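Local coordinates for protein alpha-glucosidase (Bacteroides thetaiotaomicron, PDB 5XFM) that hydrolyses beta-L-arabinopyranosides and alpha-galactosides as a bifunctional, calcium-binding member of glycoside hydrolase family 97, at residues F146-Q151 / G205-S210; T152-C157 / N230-A235; N377-A382 / K386-W391; D418-A423 / L428-H433. The protein carries 1 engineered substitution. One frame throughout, in Å; residues are numbered along the deposited sequence.

Contact 1: residues F146-Q151 / G205-S210; sequences FRFPEQ and GWVLVS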
loop_
_atom_site.group_PDB
_atom_site.type_symbol
_atom_site.label_atom_id
_atom_site.label_comp_id
_atom_site.label_asym_id
_atom_site.label_seq_id
_atom_site.Cartn_x
_atom_site.Cartn_y
_atom_site.Cartn_z
ATOM N N PHE A 146 10.397 -18.176 -2.431
ATOM C CA PHE A 146 9.270 -18.357 -3.335
ATOM C C PHE A 146 9.803 -18.764 -4.713
ATOM O O PHE A 146 10.486 -17.980 -5.384
ATOM C CB PHE A 146 8.436 -17.078 -3.421
ATOM C CG PHE A 146 8.109 -16.485 -2.079
ATOM C CD1 PHE A 146 8.966 -15.580 -1.476
ATOM C CD2 PHE A 146 6.956 -16.854 -1.408
ATOM C CE1 PHE A 146 8.671 -15.048 -0.239
ATOM C CE2 PHE A 146 6.658 -16.323 -0.166
ATOM C CZ PHE A 146 7.517 -15.421 0.417
ATOM N N ARG A 147 9.520 -20.000 -5.107
ATOM C CA ARG A 147 9.970 -20.541 -6.381
ATOM C C ARG A 147 8.782 -20.695 -7.325
ATOM O O ARG A 147 7.725 -21.167 -6.920
ATOM C CB ARG A 147 10.675 -21.880 -6.179
ATOM C CG ARG A 147 11.348 -22.404 -7.424
ATOM C CD ARG A 147 11.986 -23.772 -7.222
ATOM N NE ARG A 147 12.924 -23.844 -6.101
ATOM C CZ ARG A 147 14.245 -23.744 -6.237
ATOM N NH1 ARG A 147 14.764 -23.521 -7.434
ATOM N NH2 ARG A 147 15.051 -23.839 -5.185
ATOM N N PHE A 148 8.938 -20.258 -8.569
ATOM C CA PHE A 148 7.814 -20.229 -9.506
ATOM C C PHE A 148 7.975 -21.164 -10.698
ATOM O O PHE A 148 9.095 -21.522 -11.059
ATOM C CB PHE A 148 7.584 -18.799 -10.003
ATOM C CG PHE A 148 7.183 -17.850 -8.919
ATOM C CD1 PHE A 148 5.851 -17.707 -8.564
ATOM C CD2 PHE A 148 8.136 -17.109 -8.246
ATOM C CE1 PHE A 148 5.478 -16.831 -7.558
ATOM C CE2 PHE A 148 7.768 -16.236 -7.240
ATOM C CZ PHE A 148 6.438 -16.100 -6.897
ATOM N N PRO A 149 6.847 -21.578 -11.301
ATOM C CA PRO A 149 6.940 -22.349 -12.546
ATOM C C PRO A 149 7.688 -21.584 -13.625
ATOM O O PRO A 149 7.598 -20.361 -13.713
ATOM C CB PRO A 149 5.479 -22.564 -12.940
ATOM C CG PRO A 149 4.732 -22.479 -11.662
ATOM C CD PRO A 149 5.459 -21.466 -10.823
ATOM N N GLU A 150 8.409 -22.338 -14.442
ATOM C CA GLU A 150 9.278 -21.840 -15.506
ATOM C C GLU A 150 8.681 -20.708 -16.349
ATOM O O GLU A 150 9.375 -19.756 -16.699
ATOM C CB GLU A 150 9.685 -23.023 -16.377
ATOM C CG GLU A 150 10.953 -23.676 -15.852
ATOM C CD GLU A 150 11.384 -24.884 -16.652
ATOM O OE1 GLU A 150 11.090 -24.940 -17.864
ATOM O OE2 GLU A 150 11.999 -25.797 -16.053
ATOM N N GLN A 151 7.405 -20.827 -16.697
ATOM C CA GLN A 151 6.794 -19.900 -17.646
ATOM C C GLN A 151 6.316 -18.611 -16.972
ATOM O O GLN A 151 5.640 -17.791 -17.593
ATOM C CB GLN A 151 5.615 -20.566 -18.364
ATOM C CG GLN A 151 4.378 -20.780 -17.502
ATOM C CD GLN A 151 4.462 -21.995 -16.587
ATOM O OE1 GLN A 151 5.543 -22.526 -16.322
ATOM N NE2 GLN A 151 3.310 -22.432 -16.088
ATOM N N GLY A 205 -3.121 -18.478 -13.899
ATOM C CA GLY A 205 -3.491 -17.476 -12.913
ATOM C C GLY A 205 -2.404 -16.568 -12.352
ATOM O O GLY A 205 -1.464 -16.202 -13.047
ATOM N N TRP A 206 -2.568 -16.169 -11.092
ATOM C CA TRP A 206 -1.761 -15.104 -10.513
ATOM C C TRP A 206 -1.327 -15.368 -9.071
ATOM O O TRP A 206 -2.049 -15.992 -8.283
ATOM C CB TRP A 206 -2.533 -13.778 -10.567
ATOM C CG TRP A 206 -3.028 -13.401 -11.938
ATOM C CD1 TRP A 206 -4.170 -13.834 -12.549
ATOM C CD2 TRP A 206 -2.382 -12.524 -12.872
ATOM N NE1 TRP A 206 -4.281 -13.273 -13.798
ATOM C CE2 TRP A 206 -3.195 -12.464 -14.019
ATOM C CE3 TRP A 206 -1.198 -11.777 -12.843
ATOM C CZ2 TRP A 206 -2.860 -11.688 -15.134
ATOM C CZ3 TRP A 206 -0.868 -11.006 -13.946
ATOM C CH2 TRP A 206 -1.696 -10.971 -15.077
ATOM N N VAL A 207 -0.153 -14.845 -8.734
ATOM C CA VAL A 207 0.380 -14.897 -7.376
ATOM C C VAL A 207 0.925 -13.529 -6.924
ATOM O O VAL A 207 1.705 -12.912 -7.626
ATOM C CB VAL A 207 1.501 -15.936 -7.261
ATOM C CG1 VAL A 207 2.174 -15.843 -5.895
ATOM C CG2 VAL A 207 0.959 -17.349 -7.515
ATOM N N LEU A 208 0.499 -13.053 -5.760
ATOM C CA LEU A 208 1.051 -11.841 -5.160
ATOM C C LEU A 208 1.776 -12.152 -3.852
ATOM O O LEU A 208 1.169 -12.639 -2.896
ATOM C CB LEU A 208 -0.054 -10.826 -4.896
ATOM C CG LEU A 208 0.396 -9.476 -4.331
ATOM C CD1 LEU A 208 1.068 -8.593 -5.392
ATOM C CD2 LEU A 208 -0.772 -8.760 -3.665
ATOM N N VAL A 209 3.072 -11.871 -3.816
ATOM C CA VAL A 209 3.901 -12.116 -2.637
ATOM C C VAL A 209 4.092 -10.837 -1.825
ATOM O O VAL A 209 4.478 -9.804 -2.371
ATOM C CB VAL A 209 5.281 -12.679 -3.042
ATOM C CG1 VAL A 209 6.219 -12.746 -1.858
ATOM C CG2 VAL A 209 5.119 -14.051 -3.698
ATOM N N SER A 210 3.807 -10.890 -0.528
ATOM C CA SER A 210 4.049 -9.726 0.320
ATOM C C SER A 210 4.349 -10.134 1.756
ATOM O O SER A 210 4.669 -11.286 2.024
ATOM C CB SER A 210 2.854 -8.773 0.283
ATOM O OG SER A 210 3.238 -7.471 0.691
#
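Phe-146 and Val-209 approach each other from opposite directions, and the valine lays a methyl group on the phenylalanine ring. From CB outward, the Phe-146 side chain leaves the strand with CG anti to the carbonyl carbon (chi1 -48°), and the ring faces 205-210. At the root of the ring, CG lies 4.2 Å from both CG1 and CG2 of Val-209. One atom further out, CD2 touches both methyls, with Val-209 CG2 slightly nearer at 4.1 Å, whereas CD1 lies under Val-209 CG1, as does CE2 beyond. At the far end CE1 and CZ each sit 3.7 Å from Val-209 CG1. That methyl is therefore almost centred over one face, 3.7 Å from the ring centroid of Phe-146 and 12° off the ring normal, a well-formed CH-pi contact.

Phe-148, two residues on, is used differently, since its ring offers an edge. Its CE1 meets Val-207 CG1 at 3.8 Å, with the methyl near the ring plane, and its CZ reaches Val-209 CG2 at 4.0 Å. Val-209 thus divides its two methyls between two aromatic rings. No hydrogen bond crosses here. This is side-chain packing between sheets, the inner layer of the beta-sandwich in the N-terminal, mutarotase-like part of the chain. Phe-146, on strand 136-147, also touches Leu-50 of strand 47-59 in its own sheet and Ile-263 of strand 256-266 opposite. Phe-148 stacks on Phe-199 of strand 197-200, which together with strand 256-266 flanks strand 206-212.

Contact 2: residues T152-C157 / N230-A235; sequences TTTFLC and NLYTVA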
loop_
_atom_site.group_PDB
_atom_site.type_symbol
_atom_site.label_atom_id
_atom_site.label_comp_id
_atom_site.label_asym_id
_atom_site.label_seq_id
_atom_site.Cartn_x
_atom_site.Cartn_y
_atom_site.Cartn_z
ATOM N N THR A 152 6.659 -18.439 -15.699
ATOM C CA THR A 152 6.149 -17.317 -14.912
ATOM C C THR A 152 6.745 -15.977 -15.334
ATOM O O THR A 152 7.964 -15.859 -15.470
ATOM C CB THR A 152 6.436 -17.510 -13.412
ATOM O OG1 THR A 152 5.809 -18.712 -12.947
ATOM C CG2 THR A 152 5.933 -16.314 -12.617
ATOM N N THR A 153 5.895 -14.970 -15.540
ATOM C CA THR A 153 6.398 -13.607 -15.746
ATOM C C THR A 153 6.110 -12.708 -14.534
ATOM O O THR A 153 5.343 -13.069 -13.641
ATOM C CB THR A 153 5.822 -12.964 -17.023
ATOM O OG1 THR A 153 4.395 -13.063 -17.016
ATOM C CG2 THR A 153 6.371 -13.664 -18.257
ATOM N N THR A 154 6.745 -11.541 -14.499
ATOM C CA THR A 154 6.757 -10.725 -13.288
ATOM C C THR A 154 6.348 -9.265 -13.503
ATOM O O THR A 154 6.554 -8.699 -14.575
ATOM C CB THR A 154 8.164 -10.736 -12.644
ATOM O OG1 THR A 154 9.022 -9.849 -13.368
ATOM C CG2 THR A 154 8.773 -12.137 -12.675
ATOM N N PHE A 155 5.778 -8.667 -12.459
ATOM C CA PHE A 155 5.422 -7.249 -12.430
ATOM C C PHE A 155 6.037 -6.647 -11.171
ATOM O O PHE A 155 5.375 -6.543 -10.134
ATOM C CB PHE A 155 3.900 -7.052 -12.435
ATOM C CG PHE A 155 3.202 -7.621 -13.650
ATOM C CD1 PHE A 155 3.081 -8.992 -13.828
ATOM C CD2 PHE A 155 2.623 -6.783 -14.588
ATOM C CE1 PHE A 155 2.432 -9.517 -14.935
ATOM C CE2 PHE A 155 1.966 -7.299 -15.696
ATOM C CZ PHE A 155 1.870 -8.668 -15.868
ATOM N N LEU A 156 7.303 -6.253 -11.272
ATOM C CA LEU A 156 8.093 -5.844 -10.115
ATOM C C LEU A 156 8.698 -4.446 -10.234
ATOM O O LEU A 156 9.030 -3.989 -11.330
ATOM C CB LEU A 156 9.231 -6.845 -9.890
ATOM C CG LEU A 156 8.876 -8.331 -9.965
ATOM C CD1 LEU A 156 10.119 -9.217 -9.947
ATOM C CD2 LEU A 156 7.969 -8.677 -8.802
ATOM N N CYS A 157 8.865 -3.786 -9.093
ATOM C CA CYS A 157 9.671 -2.574 -9.027
ATOM C C CYS A 157 10.858 -2.836 -8.103
ATOM O O CYS A 157 10.710 -3.437 -7.031
ATOM C CB CYS A 157 8.847 -1.379 -8.542
ATOM S SG CYS A 157 8.169 -1.562 -6.878
ATOM N N ASN A 230 14.573 -19.247 -10.993
ATOM C CA ASN A 230 13.176 -19.087 -10.598
ATOM C C ASN A 230 12.907 -18.841 -9.111
ATOM O O ASN A 230 11.760 -18.909 -8.674
ATOM C CB ASN A 230 12.407 -20.334 -11.024
ATOM C CG ASN A 230 13.033 -21.606 -10.478
ATOM O OD1 ASN A 230 14.008 -21.556 -9.721
ATOM N ND2 ASN A 230 12.471 -22.752 -10.848
ATOM N N LEU A 231 13.945 -18.564 -8.330
ATOM C CA LEU A 231 13.763 -18.474 -6.883
ATOM C C LEU A 231 14.004 -17.073 -6.341
ATOM O O LEU A 231 15.047 -16.475 -6.584
ATOM C CB LEU A 231 14.683 -19.461 -6.156
ATOM C CG LEU A 231 14.631 -19.306 -4.630
ATOM C CD1 LEU A 231 13.274 -19.724 -4.113
ATOM C CD2 LEU A 231 15.747 -20.070 -3.927
ATOM N N TYR A 232 13.038 -16.571 -5.584
ATOM C CA TYR A 232 13.173 -15.288 -4.907
ATOM C C TYR A 232 13.255 -15.529 -3.413
ATOM O O TYR A 232 12.411 -16.204 -2.860
ATOM C CB TYR A 232 11.988 -14.374 -5.220
ATOM C CG TYR A 232 11.868 -14.027 -6.678
ATOM C CD1 TYR A 232 11.195 -14.866 -7.552
ATOM C CD2 TYR A 232 12.437 -12.867 -7.183
ATOM C CE1 TYR A 232 11.086 -14.561 -8.886
ATOM C CE2 TYR A 232 12.324 -12.549 -8.514
ATOM C CZ TYR A 232 11.650 -13.400 -9.364
ATOM O OH TYR A 232 11.544 -13.102 -10.702
ATOM N N THR A 233 14.276 -14.982 -2.768
ATOM C CA THR A 233 14.485 -15.192 -1.341
ATOM C C THR A 233 14.177 -13.927 -0.540
ATOM O O THR A 233 14.437 -12.807 -0.987
ATOM C CB THR A 233 15.925 -15.651 -1.069
ATOM O OG1 THR A 233 16.131 -16.910 -1.714
ATOM C CG2 THR A 233 16.187 -15.813 0.424
ATOM N N VAL A 234 13.585 -14.113 0.632
ATOM C CA VAL A 234 13.343 -13.013 1.547
ATOM C C VAL A 234 14.676 -12.407 1.974
ATOM O O VAL A 234 15.531 -13.096 2.532
ATOM C CB VAL A 234 12.565 -13.472 2.787
ATOM C CG1 VAL A 234 12.493 -12.336 3.823
ATOM C CG2 VAL A 234 11.171 -13.941 2.386
ATOM N N ALA A 235 14.862 -11.126 1.680
ATOM C CA ALA A 235 16.101 -10.443 2.016
ATOM C C ALA A 235 15.863 -9.383 3.083
ATOM O O ALA A 235 14.830 -8.709 3.075
ATOM C CB ALA A 235 16.718 -9.811 0.768
#
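The Tyr-232 ring meets Leu-156 at a slant, with CE2 of the tyrosine 4.2 Å from CD1 of the leucine; this methyl is neither squarely above the ring nor beside it. Phe-199 of strand 197-200 adds an edge-to-face ring pair with the same tyrosine. At the far end of the ring, Tyr-232 OH lies 3.5 Å from Thr-154 CG2, so the phenol reaches the methyl branch of the threonine rather than its hydroxyl, and no hydrogen bond links the two. The torsion of Thr-154 explains this: OG1 sits between the backbone N and the carbonyl carbon (chi1 78°), leaving CG2 to face the phenol.

This is again packing across the N-terminal beta-sandwich, with strand 153-156 in one sheet and strand 231-235 in the other. Thr-154 and Leu-156 alternate with Phe-155, and they are the two side chains of their strand that point to Tyr-232. On the other strand a classic beta bulge at Asn-230 and Leu-231 comes just before the tyrosine, whose ring points toward strand 153-156 and ends at Thr-154. Met-183 touches both Thr-154 and Tyr-232, while Val-226 packs against the tyrosine and Tyr-193 against Leu-156.

Contact 3: residues N377-A382 / K386-W391; sequences NRMDNA and KREMKW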
loop_
_atom_site.group_PDB
_atom_site.type_symbol
_atom_site.label_atom_id
_atom_site.label_comp_id
_atom_site.label_asym_id
_atom_site.label_seq_id
_atom_site.Cartn_x
_atom_site.Cartn_y
_atom_site.Cartn_z
ATOM N N ASN A 377 13.899 17.587 12.925
ATOM C CA ASN A 377 14.295 17.306 14.310
ATOM C C ASN A 377 13.185 17.494 15.328
ATOM O O ASN A 377 13.450 17.722 16.511
ATOM C CB ASN A 377 15.492 18.180 14.701
ATOM C CG ASN A 377 16.671 17.972 13.794
ATOM O OD1 ASN A 377 16.907 16.859 13.331
ATOM N ND2 ASN A 377 17.379 19.049 13.472
ATOM N N ARG A 378 11.944 17.375 14.876
ATOM C CA ARG A 378 10.818 17.451 15.784
ATOM C C ARG A 378 10.118 16.094 15.987
ATOM O O ARG A 378 9.169 16.011 16.759
ATOM C CB ARG A 378 9.811 18.493 15.280
ATOM C CG ARG A 378 10.330 19.936 15.279
ATOM C CD ARG A 378 10.827 20.369 16.656
ATOM N NE ARG A 378 11.470 21.683 16.642
ATOM C CZ ARG A 378 10.866 22.837 16.928
ATOM N NH1 ARG A 378 9.580 22.870 17.259
ATOM N NH2 ARG A 378 11.556 23.968 16.887
ATOM N N MET A 379 10.593 15.031 15.340
ATOM C CA MET A 379 9.870 13.746 15.385
ATOM C C MET A 379 10.755 12.541 15.749
ATOM O O MET A 379 10.248 11.457 16.013
ATOM C CB MET A 379 9.180 13.463 14.040
ATOM C CG MET A 379 7.991 14.369 13.706
ATOM S SD MET A 379 6.514 14.051 14.677
ATOM C CE MET A 379 6.045 15.719 15.141
ATOM N N ASP A 380 12.072 12.720 15.768
ATOM C CA ASP A 380 12.970 11.590 16.015
ATOM C C ASP A 380 13.300 11.422 17.495
ATOM O O ASP A 380 13.624 10.329 17.946
ATOM C CB ASP A 380 14.264 11.762 15.219
ATOM C CG ASP A 380 15.009 13.039 15.580
ATOM O OD1 ASP A 380 14.382 14.123 15.586
ATOM O OD2 ASP A 380 16.224 12.958 15.857
ATOM N N ASN A 381 13.191 12.507 18.251
ATOM C CA ASN A 381 13.470 12.487 19.682
ATOM C C ASN A 381 12.165 12.552 20.447
ATOM O O ASN A 381 11.403 13.506 20.288
ATOM C CB ASN A 381 14.391 13.649 20.060
ATOM C CG ASN A 381 14.630 13.759 21.556
ATOM O OD1 ASN A 381 13.818 14.331 22.276
ATOM N ND2 ASN A 381 15.766 13.252 22.022
ATOM N N ALA A 382 11.903 11.522 21.251
ATOM C CA ALA A 382 10.629 11.354 21.940
ATOM C C ALA A 382 10.244 12.570 22.772
ATOM O O ALA A 382 9.099 13.009 22.738
ATOM C CB ALA A 382 10.670 10.095 22.833
ATOM N N LYS A 386 7.008 14.698 21.695
ATOM C CA LYS A 386 5.840 14.851 22.545
ATOM C C LYS A 386 5.584 16.327 22.876
ATOM O O LYS A 386 4.435 16.764 22.920
ATOM C CB LYS A 386 5.992 14.012 23.817
ATOM C CG LYS A 386 5.852 12.523 23.557
ATOM C CD LYS A 386 6.051 11.686 24.810
ATOM C CE LYS A 386 7.474 11.755 25.312
ATOM N NZ LYS A 386 7.638 11.060 26.618
ATOM N N ARG A 387 6.649 17.103 23.061
ATOM C CA ARG A 387 6.494 18.555 23.223
ATOM C C ARG A 387 5.747 19.163 22.019
ATOM O O ARG A 387 4.750 19.907 22.157
ATOM C CB ARG A 387 7.868 19.204 23.396
ATOM C CG ARG A 387 7.855 20.717 23.562
ATOM C CD ARG A 387 9.255 21.227 23.885
ATOM N NE ARG A 387 9.728 20.661 25.146
ATOM C CZ ARG A 387 10.879 20.012 25.295
ATOM N NH1 ARG A 387 11.688 19.851 24.259
ATOM N NH2 ARG A 387 11.220 19.515 26.480
ATOM N N GLU A 388 6.221 18.790 20.835
ATOM C CA GLU A 388 5.633 19.237 19.586
ATOM C C GLU A 388 4.165 18.872 19.502
ATOM O O GLU A 388 3.329 19.727 19.227
ATOM C CB GLU A 388 6.391 18.635 18.404
ATOM C CG GLU A 388 6.041 19.247 17.061
ATOM C CD GLU A 388 6.610 20.640 16.882
ATOM O OE1 GLU A 388 7.570 20.997 17.600
ATOM O OE2 GLU A 388 6.096 21.377 16.016
ATOM N N MET A 389 3.856 17.613 19.800
ATOM C CA MET A 389 2.506 17.071 19.662
ATOM C C MET A 389 1.535 17.656 20.690
ATOM O O MET A 389 0.332 17.763 20.435
ATOM C CB MET A 389 2.545 15.543 19.768
ATOM C CG MET A 389 3.024 14.845 18.494
ATOM S SD MET A 389 3.221 13.043 18.644
ATOM C CE MET A 389 3.855 12.649 17.012
ATOM N N LYS A 390 2.058 18.003 21.859
ATOM C CA LYS A 390 1.305 18.770 22.845
ATOM C C LYS A 390 0.907 20.118 22.254
ATOM O O LYS A 390 -0.250 20.547 22.381
ATOM C CB LYS A 390 2.128 18.975 24.121
ATOM C CG LYS A 390 1.386 19.719 25.215
ATOM C CD LYS A 390 1.189 18.836 26.440
ATOM C CE LYS A 390 0.794 19.657 27.668
ATOM N NZ LYS A 390 1.762 20.745 27.985
ATOM N N TRP A 391 1.876 20.796 21.637
ATOM C CA TRP A 391 1.567 22.056 20.950
ATOM C C TRP A 391 0.490 21.852 19.868
ATOM O O TRP A 391 -0.508 22.588 19.826
ATOM C CB TRP A 391 2.830 22.670 20.338
ATOM C CG TRP A 391 2.585 23.910 19.523
ATOM C CD1 TRP A 391 2.298 25.160 20.000
ATOM C CD2 TRP A 391 2.629 24.030 18.092
ATOM N NE1 TRP A 391 2.150 26.044 18.954
ATOM C CE2 TRP A 391 2.351 25.377 17.774
ATOM C CE3 TRP A 391 2.876 23.131 17.051
ATOM C CZ2 TRP A 391 2.308 25.840 16.459
ATOM C CZ3 TRP A 391 2.832 23.589 15.743
ATOM C CH2 TRP A 391 2.550 24.932 15.459
#
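Glu-388 takes its carboxylate to Arg-378, and this salt bridge holds the loop before helix 382-395 against the helix side. The glutamate CG stands anti to the backbone N (chi1 -168°) and the chain then bends, bringing OE1 within 2.8 Å of Arg-378 NH1. The bond reaches OE1 on its syn side and lies in the guanidinium plane, but the two flat groups are turned 63° apart, so one nitrogen does the work. The two side chains cross at about a right angle, and Arg-378 CD also comes 3.4 Å from Glu-388 OE1. The other oxygen, OE2, is hydrogen-bonded to His-341 NE2, so both oxygens of this buried carboxylate are held. A leucine in place of Arg-378 would probably leave Glu-388 OE1 without its charged mate and the carboxylate freer to turn.

Met-379 packs against the aliphatic part of the glutamate: its CE rests 4.0 Å from CG of Glu-388, and its SD meets CE of Met-389 at 3.8 Å. Ala-382 contributes mainly backbone. Its O accepts Lys-386 N at 2.9 Å, and the lysine chain folds back so that CE comes 3.3 Å from the same Ala-382 O.

That backbone bond is an i to i+4 bond of the helix's first turn. Asn-381 is the N-cap, its OD1 accepting the N of Ile-384: a capped helix start on the outside of the TIM barrel, following the loop from strand 357-363.

Contact 4: residues D418-A423 / L428-H433; sequences DILSDA and LMVIFH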
loop_
_atom_site.group_PDB
_atom_site.type_symbol
_atom_site.label_atom_id
_atom_site.label_comp_id
_atom_site.label_asym_id
_atom_site.label_seq_id
_atom_site.Cartn_x
_atom_site.Cartn_y
_atom_site.Cartn_z
ATOM N N ASP A 418 6.727 4.340 17.301
ATOM C CA ASP A 418 6.729 5.326 18.386
ATOM C C ASP A 418 6.067 6.654 17.969
ATOM O O ASP A 418 5.349 7.280 18.766
ATOM C CB ASP A 418 8.159 5.577 18.882
ATOM C CG ASP A 418 8.791 4.334 19.497
ATOM O OD1 ASP A 418 8.058 3.356 19.753
ATOM O OD2 ASP A 418 10.011 4.341 19.754
ATOM N N ILE A 419 6.296 7.070 16.726
ATOM C CA ILE A 419 5.657 8.281 16.223
ATOM C C ILE A 419 4.144 8.090 16.209
ATOM O O ILE A 419 3.393 8.952 16.688
ATOM C CB ILE A 419 6.142 8.654 14.807
ATOM C CG1 ILE A 419 7.574 9.180 14.849
ATOM C CG2 ILE A 419 5.235 9.700 14.189
ATOM C CD1 ILE A 419 8.196 9.349 13.465
ATOM N N LEU A 420 3.699 6.950 15.687
ATOM C CA LEU A 420 2.265 6.647 15.676
ATOM C C LEU A 420 1.631 6.635 17.073
ATOM O O LEU A 420 0.491 7.091 17.259
ATOM C CB LEU A 420 2.010 5.300 14.989
ATOM C CG LEU A 420 1.888 5.375 13.468
ATOM C CD1 LEU A 420 2.044 4.010 12.812
ATOM C CD2 LEU A 420 0.523 5.962 13.147
ATOM N N SER A 421 2.366 6.101 18.042
ATOM C CA SER A 421 1.855 5.923 19.395
ATOM C C SER A 421 1.737 7.278 20.134
ATOM O O SER A 421 0.712 7.572 20.768
ATOM C CB SER A 421 2.756 4.945 20.155
ATOM O OG SER A 421 2.209 4.598 21.407
ATOM N N ASP A 422 2.788 8.096 20.060
ATOM C CA ASP A 422 2.733 9.444 20.647
ATOM C C ASP A 422 1.630 10.279 19.966
ATOM O O ASP A 422 0.876 11.031 20.616
ATOM C CB ASP A 422 4.090 10.141 20.528
ATOM C CG ASP A 422 5.141 9.552 21.469
ATOM O OD1 ASP A 422 4.767 8.894 22.467
ATOM O OD2 ASP A 422 6.345 9.754 21.211
ATOM N N ALA A 423 1.542 10.128 18.648
ATOM C CA ALA A 423 0.506 10.791 17.872
ATOM C C ALA A 423 -0.869 10.447 18.405
ATOM O O ALA A 423 -1.670 11.343 18.679
ATOM C CB ALA A 423 0.605 10.413 16.402
ATOM N N LEU A 428 -3.727 12.647 17.120
ATOM C CA LEU A 428 -3.296 13.011 15.771
ATOM C C LEU A 428 -3.316 11.836 14.805
ATOM O O LEU A 428 -2.833 10.747 15.123
ATOM C CB LEU A 428 -1.894 13.606 15.810
ATOM C CG LEU A 428 -1.763 14.951 16.521
ATOM C CD1 LEU A 428 -0.320 15.198 16.899
ATOM C CD2 LEU A 428 -2.290 16.055 15.628
ATOM N N MET A 429 -3.891 12.060 13.629
ATOM C CA MET A 429 -3.745 11.116 12.532
ATOM C C MET A 429 -2.364 11.272 11.900
ATOM O O MET A 429 -1.760 12.348 11.958
ATOM C CB MET A 429 -4.842 11.317 11.486
ATOM C CG MET A 429 -6.226 11.059 11.997
ATOM S SD MET A 429 -7.514 11.394 10.781
ATOM C CE MET A 429 -7.683 13.170 11.006
ATOM N N VAL A 430 -1.872 10.199 11.286
ATOM C CA VAL A 430 -0.540 10.207 10.691
ATOM C C VAL A 430 -0.495 9.690 9.254
ATOM O O VAL A 430 -0.931 8.581 8.976
ATOM C CB VAL A 430 0.442 9.373 11.533
ATOM C CG1 VAL A 430 1.775 9.242 10.820
ATOM C CG2 VAL A 430 0.626 10.005 12.894
ATOM N N ILE A 431 0.019 10.523 8.350
ATOM C CA ILE A 431 0.382 10.098 7.000
ATOM C C ILE A 431 1.892 9.928 6.919
ATOM O O ILE A 431 2.628 10.774 7.428
ATOM C CB ILE A 431 -0.054 11.117 5.926
ATOM C CG1 ILE A 431 -1.571 11.280 5.892
ATOM C CG2 ILE A 431 0.455 10.704 4.553
ATOM C CD1 ILE A 431 -2.028 12.378 4.961
ATOM N N PHE A 432 2.363 8.845 6.303
ATOM C CA PHE A 432 3.796 8.709 6.049
ATOM C C PHE A 432 4.141 8.971 4.589
ATOM O O PHE A 432 3.413 8.567 3.684
ATOM C CB PHE A 432 4.308 7.327 6.436
ATOM C CG PHE A 432 4.287 7.070 7.904
ATOM C CD1 PHE A 432 4.827 7.989 8.788
ATOM C CD2 PHE A 432 3.738 5.904 8.407
ATOM C CE1 PHE A 432 4.810 7.751 10.141
ATOM C CE2 PHE A 432 3.721 5.664 9.764
ATOM C CZ PHE A 432 4.256 6.586 10.629
ATOM N N HIS A 433 5.265 9.648 4.378
ATOM C CA HIS A 433 5.823 9.855 3.046
ATOM C C HIS A 433 7.314 9.541 3.065
ATOM O O HIS A 433 7.923 9.468 4.136
ATOM C CB HIS A 433 5.586 11.288 2.568
ATOM C CG HIS A 433 4.325 11.462 1.782
ATOM N ND1 HIS A 433 4.319 11.910 0.478
ATOM C CD2 HIS A 433 3.030 11.253 2.112
ATOM C CE1 HIS A 433 3.075 11.959 0.038
ATOM N NE2 HIS A 433 2.273 11.565 1.012
#
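Leu-420 overlaps the rim of the Phe-432 ring: its CD1 lies 3.9 Å from CE2 of the phenylalanine, near the ring plane, and its CG is equally close to Phe-432 CZ. The other methyl, CD2, turns to Val-430 and meets its CB at 3.8 Å. One leucine therefore bridges two residues of the strand. A glycine here would probably open a gap beside Val-430 and leave that edge of the Phe-432 ring without its packing partner.

One turn on, Ala-423 brings CB to 3.5 Å from Val-430 CG2. The valine has CG1 anti to its backbone N (chi1 173°), which leaves CG2 for the alanine and sets CG1 over one face of Phe-432, toward the ring's rim. A methyl is all the side chain Ala-423 has, and the strand comes close to the helix here. Its backbone closes the turn: Leu-428 N donates to Ala-423 O at 2.9 Å.

Helix and strand axes pass 8.5 Å apart at 156°, nearly antiparallel, as expected for the return half of a beta-alpha-beta crossover in a TIM barrel. Met-429 and Ile-431 point away from the helix. Strand 429-432 runs between strands 399-403 and 448-451, while helix 410-425 covers it from outside and meets helix 382-395 through Asp-422, which is salt-bridged to Arg-385.

In the fold
Contacts 1 and 2 belong to the N-terminal beta-sandwich and contacts 3 and 4 to the TIM barrel; nearest atoms of contacts 1 and 4 are about 15 Å apart. Contacts 1 and 2 join the same two sheets, with centres about 8 Å apart and backbone bonds probably linking Phe-146 to Tyr-232 and Phe-148 to Asn-230. Both are buried and have no hydrogen bond across them; contact 1 is wholly apolar, while contact 2 brings in a phenol oxygen. Contact 4 is buried too, but adds a backbone bond at a turn. Contact 3, partly exposed and farthest from the chain's centre, has the salt bridge. It meets contact 4 where Met-389 packs on Ala-423, so helices 382-395 and 410-425 pack against each other there.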